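Local coordinates for chain length determinant protein (Shigella flexneri, PDB 4E2H) that regulates the length of the O-antigen polysaccharide chains of lipopolysaccharide, as the periplasmic domain of an inner-membrane protein that assembles into oligomers, at residues 20-25 with 41-46; 33-38 with 120-125; 181-186 with 192-197. All coordinates share one frame; numbering follows the deposited sequence.

Contact 1 of 3, residues 20-25 with 41-46; sequences PDVGQI and PKVSDL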
# COMPACT_ATOMS: atom_id res chain seq x y z
N PRO C 20 9.07 -14.59 -11.96
CA PRO C 20 7.83 -15.20 -12.47
C PRO C 20 7.01 -14.12 -13.17
O PRO C 20 7.10 -12.96 -12.73
CB PRO C 20 7.13 -15.67 -11.19
CG PRO C 20 7.59 -14.62 -10.11
CD PRO C 20 8.92 -14.03 -10.60
N ASP C 21 6.24 -14.44 -14.22
CA ASP C 21 5.48 -13.38 -14.90
C ASP C 21 4.18 -13.01 -14.17
O ASP C 21 3.85 -13.58 -13.13
CB ASP C 21 5.24 -13.62 -16.41
CG ASP C 21 4.77 -15.04 -16.73
OD1 ASP C 21 3.57 -15.35 -16.48
OD2 ASP C 21 5.59 -15.84 -17.27
N VAL C 22 3.49 -12.02 -14.74
CA VAL C 22 2.27 -11.44 -14.18
C VAL C 22 1.15 -12.47 -13.94
O VAL C 22 0.60 -12.52 -12.85
CB VAL C 22 1.77 -10.27 -15.04
CG1 VAL C 22 0.47 -9.74 -14.51
CG2 VAL C 22 2.84 -9.17 -15.14
N GLY C 23 0.80 -13.27 -14.95
CA GLY C 23 -0.12 -14.38 -14.72
C GLY C 23 0.71 -15.56 -14.21
O GLY C 23 1.54 -16.09 -14.94
N GLN C 24 0.43 -16.03 -13.00
CA GLN C 24 1.46 -16.62 -12.14
C GLN C 24 1.59 -15.48 -11.15
O GLN C 24 1.66 -14.33 -11.58
CB GLN C 24 2.82 -16.74 -12.86
CG GLN C 24 3.17 -18.06 -13.60
CD GLN C 24 4.63 -18.11 -14.09
OE1 GLN C 24 5.21 -17.08 -14.43
NE2 GLN C 24 5.22 -19.30 -14.11
N ILE C 25 1.57 -15.73 -9.85
CA ILE C 25 1.63 -14.59 -8.92
C ILE C 25 0.55 -13.50 -9.11
O ILE C 25 0.71 -12.39 -8.58
CB ILE C 25 3.01 -13.87 -8.96
CG1 ILE C 25 2.96 -12.64 -9.88
CG2 ILE C 25 4.13 -14.84 -9.35
CD1 ILE C 25 3.84 -11.55 -9.37
N PRO C 41 2.67 -2.68 -3.31
CA PRO C 41 3.77 -2.42 -4.27
C PRO C 41 3.35 -2.73 -5.71
O PRO C 41 2.41 -3.52 -5.90
CB PRO C 41 4.87 -3.38 -3.82
CG PRO C 41 4.13 -4.52 -3.14
CD PRO C 41 2.90 -3.90 -2.51
N LYS C 42 4.01 -2.11 -6.69
CA LYS C 42 3.76 -2.42 -8.10
C LYS C 42 3.99 -3.92 -8.35
O LYS C 42 4.84 -4.55 -7.71
CB LYS C 42 4.68 -1.58 -9.00
CG LYS C 42 4.00 -0.40 -9.71
CD LYS C 42 5.02 0.60 -10.29
CE LYS C 42 4.33 1.67 -11.15
NZ LYS C 42 5.04 3.00 -11.20
N VAL C 43 3.22 -4.49 -9.27
CA VAL C 43 3.31 -5.92 -9.54
C VAL C 43 4.71 -6.24 -10.05
O VAL C 43 5.19 -7.37 -9.91
CB VAL C 43 2.28 -6.38 -10.58
CG1 VAL C 43 2.39 -5.54 -11.85
CG2 VAL C 43 2.48 -7.85 -10.89
N SER C 44 5.37 -5.23 -10.62
CA SER C 44 6.76 -5.38 -11.00
C SER C 44 7.61 -5.58 -9.75
O SER C 44 8.34 -6.56 -9.64
CB SER C 44 7.23 -4.16 -11.80
OG SER C 44 8.37 -3.57 -11.20
N ASP C 45 7.51 -4.66 -8.80
CA ASP C 45 8.29 -4.71 -7.56
C ASP C 45 8.11 -6.04 -6.81
O ASP C 45 8.99 -6.45 -6.06
CB ASP C 45 7.92 -3.54 -6.64
CG ASP C 45 8.68 -2.25 -6.98
OD1 ASP C 45 9.84 -2.10 -6.51
OD2 ASP C 45 8.12 -1.38 -7.68
N LEU C 46 6.98 -6.70 -7.02
CA LEU C 46 6.70 -7.98 -6.37
C LEU C 46 7.24 -9.17 -7.21
O LEU C 46 7.54 -10.26 -6.69
CB LEU C 46 5.20 -8.12 -6.13
CG LEU C 46 4.61 -9.23 -5.26
CD1 LEU C 46 3.13 -8.95 -5.05
CD2 LEU C 46 4.74 -10.57 -5.91
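Ile25 and Leu46 lie alongside each other, running opposite ways, and the two methyl groups at their ends carry the closest approach, Ile25 CD1 to Leu46 CD2 at 3.7 Å. The same Ile25 CD1 also lies 4.2 Å from Val43 CG2, so that one methyl is shared between two side chains one turn apart at the start of helix 43-65. Leu46 reaches the isoleucine through its length: CG stands anti to the backbone N (chi1 -169°), which carries CD2 out toward the loop. Val43 points toward the loop from the first turn of the helix, and its CG2 also approaches Val22 CG2, at a looser 4.5 Å. Lys42 holds the N-cap position of this helix, where its carbonyl O accepts the first-turn bond from Leu46 N (3.1 Å). Ile25 is itself the N-cap residue of helix 26-35, so the contact sets the starts of two successive helices against each other, beyond the end of strand 12-18. Gln47 and Leu50, further along helix 43-65, continue the cover over Ile25, while Leu128 of the second subunit packs on both Val22 and Val43. With no hydrogen bond between the segments, the join is made by branched aliphatic groups, and its cohesion should come mainly from the burial of methyls both within the chain and at the subunit interface.

Contact 2 of 3, residues 33-38 with 120-125; sequences NVIYGQ and KDLKDN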
# COMPACT_ATOMS: atom_id res chain seq x y z
N ASN C 33 -2.68 -6.76 -2.75
CA ASN C 33 -3.56 -5.65 -3.08
C ASN C 33 -4.69 -5.49 -2.04
O ASN C 33 -5.02 -4.37 -1.64
CB ASN C 33 -4.09 -5.73 -4.51
CG ASN C 33 -3.26 -4.91 -5.48
OD1 ASN C 33 -3.50 -3.71 -5.67
ND2 ASN C 33 -2.26 -5.54 -6.11
N VAL C 34 -5.26 -6.61 -1.58
CA VAL C 34 -6.15 -6.60 -0.42
C VAL C 34 -5.49 -5.97 0.81
O VAL C 34 -5.91 -4.91 1.28
CB VAL C 34 -6.56 -8.03 -0.03
CG1 VAL C 34 -7.36 -8.01 1.29
CG2 VAL C 34 -7.36 -8.66 -1.13
N ILE C 35 -4.48 -6.66 1.33
CA ILE C 35 -3.74 -6.26 2.53
C ILE C 35 -3.29 -4.78 2.59
O ILE C 35 -3.46 -4.12 3.61
CB ILE C 35 -2.55 -7.23 2.74
CG1 ILE C 35 -3.07 -8.62 3.10
CG2 ILE C 35 -1.58 -6.71 3.79
CD1 ILE C 35 -2.05 -9.74 2.87
N TYR C 36 -2.71 -4.27 1.51
CA TYR C 36 -2.27 -2.88 1.46
C TYR C 36 -3.11 -2.09 0.46
O TYR C 36 -3.65 -2.65 -0.50
CB TYR C 36 -0.78 -2.82 1.12
CG TYR C 36 0.07 -3.63 2.08
CD1 TYR C 36 0.43 -3.10 3.31
CD2 TYR C 36 0.51 -4.91 1.77
CE1 TYR C 36 1.21 -3.82 4.21
CE2 TYR C 36 1.29 -5.65 2.67
CZ TYR C 36 1.64 -5.09 3.89
OH TYR C 36 2.41 -5.78 4.80
N GLY C 37 -3.25 -0.79 0.67
CA GLY C 37 -4.17 -0.02 -0.16
C GLY C 37 -3.58 0.29 -1.52
O GLY C 37 -3.27 -0.63 -2.29
N GLN C 38 -3.45 1.58 -1.81
CA GLN C 38 -2.57 2.06 -2.87
C GLN C 38 -1.17 2.09 -2.25
O GLN C 38 -0.21 2.68 -2.78
CB GLN C 38 -2.99 3.45 -3.36
N LYS C 120 4.67 -18.03 5.86
CA LYS C 120 4.83 -17.35 7.14
C LYS C 120 4.77 -15.83 7.00
O LYS C 120 4.12 -15.15 7.81
CB LYS C 120 6.15 -17.76 7.80
CG LYS C 120 6.64 -16.78 8.85
CD LYS C 120 6.42 -17.33 10.26
CE LYS C 120 7.02 -16.41 11.34
NZ LYS C 120 6.08 -15.33 11.80
N ASP C 121 5.44 -15.31 5.98
CA ASP C 121 5.52 -13.86 5.75
C ASP C 121 4.15 -13.33 5.35
O ASP C 121 3.85 -12.15 5.53
CB ASP C 121 6.55 -13.57 4.65
CG ASP C 121 6.77 -12.08 4.41
OD1 ASP C 121 7.62 -11.48 5.11
OD2 ASP C 121 6.11 -11.52 3.50
N LEU C 122 3.33 -14.22 4.80
CA LEU C 122 1.98 -13.84 4.42
C LEU C 122 1.04 -13.71 5.61
O LEU C 122 0.19 -12.84 5.60
CB LEU C 122 1.39 -14.82 3.44
CG LEU C 122 -0.09 -14.47 3.25
CD1 LEU C 122 -0.28 -13.75 1.94
CD2 LEU C 122 -0.92 -15.74 3.29
N LYS C 123 1.19 -14.56 6.62
CA LYS C 123 0.36 -14.41 7.82
C LYS C 123 0.81 -13.16 8.57
O LYS C 123 0.00 -12.45 9.18
CB LYS C 123 0.39 -15.65 8.72
CG LYS C 123 1.56 -15.71 9.70
CD LYS C 123 1.55 -17.02 10.52
CE LYS C 123 2.99 -17.51 10.82
NZ LYS C 123 3.06 -18.92 11.33
N ASP C 124 2.11 -12.89 8.51
CA ASP C 124 2.66 -11.66 9.09
C ASP C 124 1.97 -10.47 8.45
O ASP C 124 1.28 -9.72 9.11
CB ASP C 124 4.17 -11.56 8.84
CG ASP C 124 4.98 -12.65 9.56
OD1 ASP C 124 4.41 -13.36 10.43
OD2 ASP C 124 6.19 -12.77 9.26
N ASN C 125 2.15 -10.32 7.14
CA ASN C 125 1.57 -9.23 6.36
C ASN C 125 0.09 -9.02 6.68
O ASN C 125 -0.37 -7.87 6.78
CB ASN C 125 1.69 -9.52 4.85
CG ASN C 125 3.00 -9.02 4.25
OD1 ASN C 125 3.02 -8.03 3.52
ND2 ASN C 125 4.09 -9.73 4.54
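Where helix 26-35 ends, its last turn packs on the long helix 97-164 that runs the length of this elongated Wzz-family periplasmic domain, and Ile35 and Tyr36 meet Asn125 there. Ile35 CG2 comes to 3.4 Å from the backbone Asn125 O, while its other branch, through CD1, lies 4.2 Å from Asn125 CB and more loosely beside Leu122 CD1. Tyr36, the first residue to leave helical geometry, has its CG anti to the carbonyl carbon (chi1 -56°), and the ring runs toward helix 97-164 with Ile35 CG2 over the rim of one face. Ring and amide planes stand nearly perpendicular, 89° apart, with Asn125 OD1 at the ring edge. Val43 of the third subunit packs on Tyr36 and Val22 of that subunit on Asn125, placing the pair at an intersubunit boundary. The Tyr36 hydroxyl donates to Asn125 OD1 at 2.7 Å, from above the carbonyl plane. At its other end the same amide is tied back into its own helix: Asn125 ND2 donates to Asp121 O at 2.6 Å, and that oxygen also accepts from Asn125 N on the opposite face of its carbonyl plane.

Contact 3 of 3, residues 181-186 with 192-197; sequences DTLFLL and ESMIKH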
# COMPACT_ATOMS: atom_id res chain seq x y z
N ASP C 181 -28.53 27.20 19.05
CA ASP C 181 -29.45 28.27 19.42
C ASP C 181 -30.89 27.87 19.08
O ASP C 181 -31.70 27.57 19.98
CB ASP C 181 -29.03 29.54 18.71
CG ASP C 181 -27.57 29.91 18.99
OD1 ASP C 181 -27.13 29.78 20.16
OD2 ASP C 181 -26.86 30.31 18.03
N THR C 182 -31.17 27.81 17.78
CA THR C 182 -32.43 27.35 17.20
C THR C 182 -32.95 25.93 17.55
O THR C 182 -34.11 25.62 17.26
CB THR C 182 -32.37 27.45 15.67
OG1 THR C 182 -31.36 26.55 15.19
CG2 THR C 182 -32.04 28.87 15.25
N LEU C 183 -32.15 25.06 18.15
CA LEU C 183 -32.70 23.73 18.47
C LEU C 183 -34.03 23.77 19.23
O LEU C 183 -34.96 23.03 18.90
CB LEU C 183 -31.70 22.86 19.24
CG LEU C 183 -30.90 21.87 18.39
CD1 LEU C 183 -29.63 21.43 19.13
CD2 LEU C 183 -31.76 20.67 17.98
N PHE C 184 -34.12 24.63 20.26
CA PHE C 184 -35.30 24.62 21.13
C PHE C 184 -36.59 24.93 20.35
O PHE C 184 -37.70 24.71 20.84
CB PHE C 184 -35.13 25.61 22.30
CG PHE C 184 -35.61 27.01 21.99
CD1 PHE C 184 -34.78 27.91 21.34
CD2 PHE C 184 -36.87 27.44 22.37
CE1 PHE C 184 -35.21 29.20 21.05
CE2 PHE C 184 -37.31 28.72 22.08
CZ PHE C 184 -36.47 29.60 21.42
N LEU C 185 -36.46 25.41 19.12
CA LEU C 185 -37.66 25.65 18.34
C LEU C 185 -38.38 24.35 18.00
O LEU C 185 -39.55 24.38 17.60
CB LEU C 185 -37.33 26.43 17.08
CG LEU C 185 -36.65 27.75 17.43
CD1 LEU C 185 -35.94 28.35 16.21
CD2 LEU C 185 -37.66 28.72 18.00
N LEU C 186 -37.72 23.21 18.14
CA LEU C 186 -38.37 21.92 17.81
C LEU C 186 -39.32 21.59 18.95
O LEU C 186 -40.15 20.67 18.87
CB LEU C 186 -37.35 20.80 17.65
CG LEU C 186 -36.16 21.08 16.72
CD1 LEU C 186 -35.07 20.03 16.90
CD2 LEU C 186 -36.59 21.19 15.27
N GLU C 192 -37.26 16.02 23.79
CA GLU C 192 -37.27 15.05 24.87
C GLU C 192 -37.24 13.60 24.40
O GLU C 192 -36.48 12.78 24.92
CB GLU C 192 -38.45 15.28 25.79
CG GLU C 192 -38.25 14.64 27.14
CD GLU C 192 -39.22 15.18 28.19
OE1 GLU C 192 -40.02 16.09 27.86
OE2 GLU C 192 -39.17 14.68 29.34
N SER C 193 -38.10 13.26 23.44
CA SER C 193 -38.03 11.96 22.79
C SER C 193 -37.02 12.16 21.68
O SER C 193 -37.35 12.73 20.65
CB SER C 193 -39.37 11.61 22.17
OG SER C 193 -39.19 10.95 20.92
N MSE C 194 -35.79 11.71 21.90
CA MSE C 194 -34.66 12.13 21.09
C MSE C 194 -33.50 11.87 22.01
O MSE C 194 -32.55 11.20 21.64
CB MSE C 194 -34.78 13.61 20.74
CG MSE C 194 -33.65 14.17 19.88
SE MSE C 194 -34.33 15.24 18.36
CE MSE C 194 -33.31 16.88 18.68
N ILE C 195 -33.62 12.38 23.23
CA ILE C 195 -32.77 11.95 24.33
C ILE C 195 -33.25 10.57 24.80
O ILE C 195 -32.44 9.70 25.11
CB ILE C 195 -32.80 12.99 25.49
CG1 ILE C 195 -32.35 14.36 24.96
CG2 ILE C 195 -31.90 12.55 26.63
CD1 ILE C 195 -33.00 15.53 25.68
N LYS C 196 -34.56 10.38 24.86
CA LYS C 196 -35.16 9.06 25.07
C LYS C 196 -34.66 8.02 24.04
O LYS C 196 -34.56 6.83 24.34
CB LYS C 196 -36.69 9.16 25.00
CG LYS C 196 -37.43 8.26 25.99
CD LYS C 196 -38.13 7.07 25.30
CE LYS C 196 -38.67 6.05 26.32
NZ LYS C 196 -39.36 6.65 27.51
N HIS C 197 -34.36 8.47 22.83
CA HIS C 197 -34.00 7.54 21.77
C HIS C 197 -32.63 7.82 21.19
O HIS C 197 -32.40 7.64 19.99
CB HIS C 197 -35.04 7.57 20.66
CG HIS C 197 -36.43 7.28 21.13
ND1 HIS C 197 -37.49 8.12 20.90
CD2 HIS C 197 -36.93 6.22 21.82
CE1 HIS C 197 -38.59 7.60 21.42
NE2 HIS C 197 -38.28 6.46 21.98
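Leu186 and Met194 meet across backbones that stay well apart, the nearest pair of CA atoms being those of Leu186 and Glu192 at 9.9 Å, with a short 3-10 turn at 184-186 on one side and part of helix 187-195 on the other. Two backbone bonds shape that turn, Leu185 N to Thr182 O and Leu186 N to Leu183 O, the second at 2.9 Å. The gap is spanned by Met194, a selenomethionine whose CG is anti to the backbone N (chi1 -179°) and whose chain then bends at both of the following torsions, bringing CE up against two leucines that lie side by side. Leu186 CD1 lies 4.0 Å from Met194 CE, the two side chains crossing at about a right angle. Leu183 CD2 stands 4.2 Å from the same CE, approached at a slant. The whole contact thus turns on a single terminal methyl and buries little surface. It belongs to the far end of the elongated domain, where the chain, having left the long helix 97-164, passes through a loop and enters the short helix 187-195. That long helix supplies a common wall, with Ala158 against Leu183 and Ile155 against Met194, while Leu191 of the short helix touches both leucines. Two residues before Leu183, Asp181 forms salt bridges with Arg151 and Arg201 of the third subunit. Near the 192-197 segment, Tyr161 of the second subunit packs on Ser193 and His197, and His197 ND1 makes a weak hydrogen bond to Ser193 OG at 3.3 Å.

Overall arrangement
Contact 2 lies about 3 Å from the centre of the chain and contact 1 about 15 Å from it, their own centres 14 Å apart, and their segments alternate along the sequence: 20-25 leads into helix 26-35 and 33-38 covers its end, 41-46 opens helix 43-65, and 120-125 belongs to the long helix 97-164. Contact 3 follows later in the chain, 57 Å from contact 1 and 47 Å from contact 2 between centres, without touching either. Helix 97-164 spans the distance from contact 2, carrying one of its segments and lining contact 3. Contacts 1 and 3 both touch the second subunit, and contacts 2 and 3 the third, so neighbouring subunits meet at widely separated levels, consistent with side-by-side assembly.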